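Local structure of protein kinase, putative (Bodo saltans, 6TLY) at residues M17-G21 with Y47-C51. The protein is a putative protein kinase of the unconventional kinetoplastid kinetochore, KKT2, whose zinc-binding central domain, the part in this structure, probably serves centromere localization. Numbering follows the deposited sequence. Where two conformers were deposited one is given.
Sequences MERHG and YMYRC. With ZN (zinc ion), chain B.
Arg19 sets CG over one face of the Tyr49 ring, near the rim and 4.2 Å from the centroid, in a CH-pi contact, with CB beside CE2 and CD beside OH. Fully extended first torsions (chi1 179°, chi2 likewise) carry the chain outward before it turns at chi3, and CD comes to lie 3.7 Å from CE2 of Tyr47. Arginine suits this strand edge because its methylenes lie across both neighbouring tyrosines while its guanidinium, nearly perpendicular to the Tyr47 ring, stays at the exposed surface. Each tyrosine offers a ring to pack on and a hydroxyl that hydrogen-bonds to Glu64 of helix 60-65; the Tyr49 OH lies in the plane of the Tyr47 ring, at its edge.

Edge strand 18-20 pairs antiparallel with 48-51, the central strand of a three-stranded sheet within the C1-like zinc-binding domain. Glu18 and Arg50 exchange two backbone hydrogen bonds, and His20 N donates to Met48 O at 2.8 Å, almost straight at 177°; the return bond from Met48 N is weak. On the face opposite Arg19 and Tyr49, His20 rests CB on Met48 CG at 3.7 Å and brings its ring CD2 to Arg50 CB. Arg50's long chain lets its guanidinium make salt bridges with Glu52, Asp55 and Asp57. Unbranched Met17 turns at chi3 (81°), setting CE 3.2 Å from Tyr49 O, near Tyr49 CB; it fills the buried side against Val58, while its CG packs against Cys51 CB. Cys51 supplies a thiolate, SG binding zinc at 2.4 Å and completing a site with Cys11, His15 and Cys54.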
loop_
_atom_site.group_PDB
_atom_site.type_symbol
_atom_site.label_atom_id
_atom_site.label_comp_id
_atom_site.label_asym_id
_atom_site.label_seq_id
_atom_site.Cartn_x
_atom_site.Cartn_y
_atom_site.Cartn_z
ATOM N N MET A 17 8.780 1.434 0.800
ATOM C CA MET A 17 7.698 1.877 1.701
ATOM C C MET A 17 8.242 2.455 3.010
ATOM O O MET A 17 9.313 2.065 3.425
ATOM C CB MET A 17 6.743 0.723 1.963
ATOM C CG MET A 17 5.899 0.454 0.760
ATOM S SD MET A 17 4.772 -0.848 0.997
ATOM C CE MET A 17 3.471 -0.023 1.880
ATOM N N GLU A 18 7.499 3.400 3.577
ATOM C CA GLU A 18 7.877 4.068 4.837
ATOM C C GLU A 18 7.257 3.305 6.015
ATOM O O GLU A 18 6.091 3.020 5.973
ATOM C CB GLU A 18 7.375 5.512 4.782
ATOM C CG GLU A 18 7.869 6.418 5.893
ATOM C CD GLU A 18 7.431 7.880 5.797
ATOM O OE1 GLU A 18 7.167 8.343 4.687
ATOM O OE2 GLU A 18 7.331 8.548 6.838
ATOM N N ARG A 19 8.058 3.003 7.024
ATOM C CA ARG A 19 7.531 2.353 8.240
ATOM C C ARG A 19 6.931 3.446 9.137
ATOM O O ARG A 19 7.570 4.478 9.320
ATOM C CB ARG A 19 8.641 1.587 8.958
ATOM C CG ARG A 19 8.206 0.903 10.239
ATOM C CD ARG A 19 9.288 0.062 10.890
ATOM N NE ARG A 19 10.400 0.916 11.224
ATOM C CZ ARG A 19 10.526 1.597 12.344
ATOM N NH1 ARG A 19 9.627 1.485 13.300
ATOM N NH2 ARG A 19 11.570 2.376 12.509
ATOM N N HIS A 20 5.717 3.220 9.628
ATOM C CA HIS A 20 5.061 4.131 10.559
ATOM C C HIS A 20 4.909 3.397 11.891
ATOM O O HIS A 20 4.145 2.433 12.010
ATOM C CB HIS A 20 3.711 4.618 10.022
ATOM C CG HIS A 20 3.851 5.464 8.801
ATOM N ND1 HIS A 20 4.049 6.833 8.893
ATOM C CD2 HIS A 20 3.862 5.109 7.496
ATOM C CE1 HIS A 20 4.140 7.268 7.643
ATOM N NE2 HIS A 20 4.032 6.269 6.769
ATOM N N GLY A 21 5.710 3.812 12.855
ATOM C CA GLY A 21 5.704 3.202 14.177
ATOM C C GLY A 21 5.001 4.014 15.242
ATOM O O GLY A 21 4.864 3.558 16.376
ATOM N N TYR A 47 2.205 -2.586 13.651
ATOM C CA TYR A 47 2.526 -1.323 13.001
ATOM C C TYR A 47 2.326 -1.446 11.485
ATOM O O TYR A 47 1.851 -2.488 11.021
ATOM C CB TYR A 47 3.909 -0.760 13.419
ATOM C CG TYR A 47 5.040 -1.752 13.259
ATOM C CD1 TYR A 47 5.259 -2.744 14.205
ATOM C CD2 TYR A 47 5.917 -1.669 12.184
ATOM C CE1 TYR A 47 6.293 -3.663 14.062
ATOM C CE2 TYR A 47 6.973 -2.566 12.043
ATOM C CZ TYR A 47 7.157 -3.563 12.984
ATOM O OH TYR A 47 8.187 -4.465 12.846
ATOM N N MET A 48 2.630 -0.389 10.730
ATOM C CA MET A 48 2.324 -0.357 9.315
ATOM C C MET A 48 3.441 0.182 8.433
ATOM O O MET A 48 4.343 0.858 8.916
ATOM C CB MET A 48 1.062 0.499 9.112
ATOM C CG MET A 48 1.259 1.945 9.508
ATOM S SD MET A 48 -0.049 3.082 8.999
ATOM C CE MET A 48 0.006 2.861 7.239
ATOM N N TYR A 49 3.349 -0.178 7.168
ATOM C CA TYR A 49 4.210 0.374 6.108
ATOM C C TYR A 49 3.285 1.038 5.089
ATOM O O TYR A 49 2.232 0.522 4.822
ATOM C CB TYR A 49 5.043 -0.745 5.488
ATOM C CG TYR A 49 6.128 -1.300 6.374
ATOM C CD1 TYR A 49 5.868 -2.275 7.320
ATOM C CD2 TYR A 49 7.431 -0.870 6.240
ATOM C CE1 TYR A 49 6.867 -2.807 8.112
ATOM C CE2 TYR A 49 8.445 -1.385 7.025
ATOM C CZ TYR A 49 8.167 -2.361 7.962
ATOM O OH TYR A 49 9.169 -2.849 8.733
ATOM N N ARG A 50 3.706 2.165 4.544
ATOM C CA ARG A 50 2.843 2.854 3.565
ATOM C C ARG A 50 3.635 3.403 2.379
ATOM O O ARG A 50 4.748 3.842 2.552
ATOM C CB ARG A 50 2.062 3.987 4.246
ATOM C CG ARG A 50 1.125 4.771 3.340
ATOM C CD ARG A 50 0.313 5.882 3.963
ATOM N NE ARG A 50 -0.348 6.760 3.035
ATOM C CZ ARG A 50 -1.412 6.451 2.333
ATOM N NH1 ARG A 50 -1.960 5.258 2.446
ATOM N NH2 ARG A 50 -1.934 7.334 1.522
ATOM N N CYS A 51 3.026 3.299 1.208
ATOM C CA CYS A 51 3.496 4.058 0.045
ATOM C C CYS A 51 2.464 5.162 -0.225
ATOM O O CYS A 51 1.362 4.857 -0.626
ATOM C CB CYS A 51 3.652 3.225 -1.198
ATOM S SG CYS A 51 4.162 4.321 -2.539
HETATM ZN ZN ZN B . 4.166 2.930 -4.495
#